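PDB 3C1L: putative antioxidant defense protein Mlr4105 from Mesorhizobium loti, which probably acts as a peroxiredoxin-like antioxidant enzyme of the AhpD-like carboxymuconolactone decarboxylase family. Local coordinates for residues 52-55 and 56-60. Residues are numbered along the deposited sequence; the frame is centred on the assembly and turned at random.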
loop_
_atom_site.group_PDB
_atom_site.type_symbol
_atom_site.label_atom_id
_atom_site.label_comp_id
_atom_site.label_asym_id
_atom_site.label_seq_id
_atom_site.Cartn_x
_atom_site.Cartn_y
_atom_site.Cartn_z
ATOM N N THR B 52 -5.545 -20.963 -26.060
ATOM C CA THR B 52 -6.297 -22.156 -25.658
ATOM C C THR B 52 -5.350 -23.288 -25.187
ATOM O O THR B 52 -5.683 -23.982 -24.239
ATOM C CB THR B 52 -7.301 -22.692 -26.755
ATOM O OG1 THR B 52 -6.584 -23.318 -27.807
ATOM C CG2 THR B 52 -8.188 -21.581 -27.351
ATOM N N ASP B 53 -4.181 -23.429 -25.830
ATOM C CA ASP B 53 -3.115 -24.338 -25.418
ATOM C C ASP B 53 -2.691 -24.128 -23.974
ATOM O O ASP B 53 -2.682 -25.095 -23.219
ATOM C CB ASP B 53 -1.838 -24.164 -26.283
ATOM C CG ASP B 53 -1.947 -24.771 -27.663
ATOM O OD1 ASP B 53 -2.813 -25.651 -27.923
ATOM O OD2 ASP B 53 -1.120 -24.373 -28.503
ATOM N N ILE B 54 -2.316 -22.881 -23.609
ATOM C CA ILE B 54 -1.889 -22.550 -22.246
ATOM C C ILE B 54 -3.047 -22.719 -21.291
ATOM O O ILE B 54 -2.845 -23.188 -20.196
ATOM C CB ILE B 54 -1.407 -21.082 -22.025
ATOM C CG1 ILE B 54 -0.208 -20.761 -22.869
ATOM C CG2 ILE B 54 -0.884 -20.884 -20.600
ATOM C CD1 ILE B 54 1.110 -21.189 -22.205
ATOM N N TYR B 55 -4.243 -22.281 -21.666
ATOM C CA TYR B 55 -5.373 -22.355 -20.723
ATOM C C TYR B 55 -5.723 -23.823 -20.366
ATOM O O TYR B 55 -5.987 -24.165 -19.199
ATOM C CB TYR B 55 -6.603 -21.694 -21.315
ATOM C CG TYR B 55 -7.767 -21.735 -20.367
ATOM C CD1 TYR B 55 -7.903 -20.771 -19.370
ATOM C CD2 TYR B 55 -8.696 -22.742 -20.431
ATOM C CE1 TYR B 55 -8.968 -20.814 -18.471
ATOM C CE2 TYR B 55 -9.752 -22.799 -19.520
ATOM C CZ TYR B 55 -9.881 -21.835 -18.565
ATOM O OH TYR B 55 -10.919 -21.884 -17.678
ATOM N N ASN B 56 -5.779 -24.650 -21.396
ATOM C CA ASN B 56 -6.140 -26.013 -21.243
ATOM C C ASN B 56 -5.108 -26.815 -20.486
ATOM O O ASN B 56 -5.462 -27.525 -19.570
ATOM C CB ASN B 56 -6.368 -26.654 -22.608
ATOM C CG ASN B 56 -7.658 -26.201 -23.241
ATOM O OD1 ASN B 56 -8.622 -25.926 -22.533
ATOM N ND2 ASN B 56 -7.693 -26.134 -24.585
ATOM N N ASP B 57 -3.844 -26.740 -20.872
ATOM C CA ASP B 57 -2.833 -27.415 -20.068
ATOM C C ASP B 57 -2.954 -26.995 -18.614
ATOM O O ASP B 57 -2.940 -27.831 -17.714
ATOM C CB ASP B 57 -1.410 -27.088 -20.520
ATOM C CG ASP B 57 -0.372 -27.922 -19.777
ATOM O OD1 ASP B 57 -0.286 -29.118 -20.081
ATOM O OD2 ASP B 57 0.335 -27.394 -18.891
ATOM N N LEU B 58 -3.071 -25.694 -18.401
ATOM C CA LEU B 58 -3.056 -25.118 -17.057
ATOM C C LEU B 58 -4.245 -25.605 -16.241
ATOM O O LEU B 58 -4.109 -26.021 -15.083
ATOM C CB LEU B 58 -3.120 -23.579 -17.164
ATOM C CG LEU B 58 -2.230 -22.674 -16.325
ATOM C CD1 LEU B 58 -1.923 -23.318 -15.002
ATOM C CD2 LEU B 58 -0.904 -22.276 -17.076
HETATM N N MSE B 59 -5.429 -25.506 -16.828
HETATM C CA MSE B 59 -6.660 -25.657 -16.035
HETATM C C MSE B 59 -7.208 -27.061 -16.059
HETATM O O MSE B 59 -7.921 -27.444 -15.123
HETATM C CB MSE B 59 -7.754 -24.685 -16.494
HETATM C CG MSE B 59 -7.480 -23.227 -16.202
HETATM SE SE MSE B 59 -6.845 -22.724 -14.435
HETATM C CE MSE B 59 -8.563 -22.371 -13.543
ATOM N N LEU B 60 -6.864 -27.814 -17.104
ATOM C CA LEU B 60 -7.461 -29.141 -17.413
ATOM C C LEU B 60 -6.442 -30.299 -17.526
ATOM O O LEU B 60 -6.833 -31.479 -17.528
ATOM C CB LEU B 60 -8.316 -29.076 -18.704
ATOM C CG LEU B 60 -9.471 -28.041 -18.779
ATOM C CD1 LEU B 60 -10.218 -28.201 -20.098
ATOM C CD2 LEU B 60 -10.466 -28.120 -17.634
#
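Tyr55 and Met59, one turn apart near the C-terminal end of helix 45-60, make the main side-chain contact here. The tyrosine swings its ring toward the C-terminal end of the helix because CG is anti to the backbone N (chi1 -179°), which lays one face over the selenomethionine that follows. Met59 CG sits against that face as a CH-pi contact, 3.8 Å from the centroid of the Tyr55 ring and displaced toward its rim, with Met59 CG to Tyr55 CE1 at 3.6 Å. The bend at chi2 (-46°) then carries Met59 SE to an oblique position, 5.5 Å from the centroid of the Tyr55 ring, a looser Met-aromatic contact. At the ring's edge lies Asn56 OD1, in plane and 3.8 Å from Tyr55 CD2, its amide turned 71° against the ring. On another side of the helix Ile54 and Leu58 run side by side, Ile54 CG2 meeting Leu58 CD2 at 3.8 Å, and pack on Phe164 and Thr161 of helix 152-175, respectively. Underneath, successive i to i+4 bonds hold the spacing, among them the one joining Tyr55 and Met59 themselves, Met59 N to Tyr55 O at 2.8 Å. The acidic side chains look elsewhere: Asp53 pairs with Arg49, while Asp57 bridges to Lys46 and Lys47 of the second subunit. An alanine in place of Tyr55 would remove the ring and is likely to leave the selenomethionine chain freer to turn, with a gap beside Phe164 and Glu71. Chemically, then, the CH-pi contact holds Tyr55 and Met59 together as they pack on helices 67-80 and 152-175, whereas Ile54 and Leu58 also meet Ala50 and Met167 of the second subunit, an interface to which the Asp57 salt bridges add charge pairing.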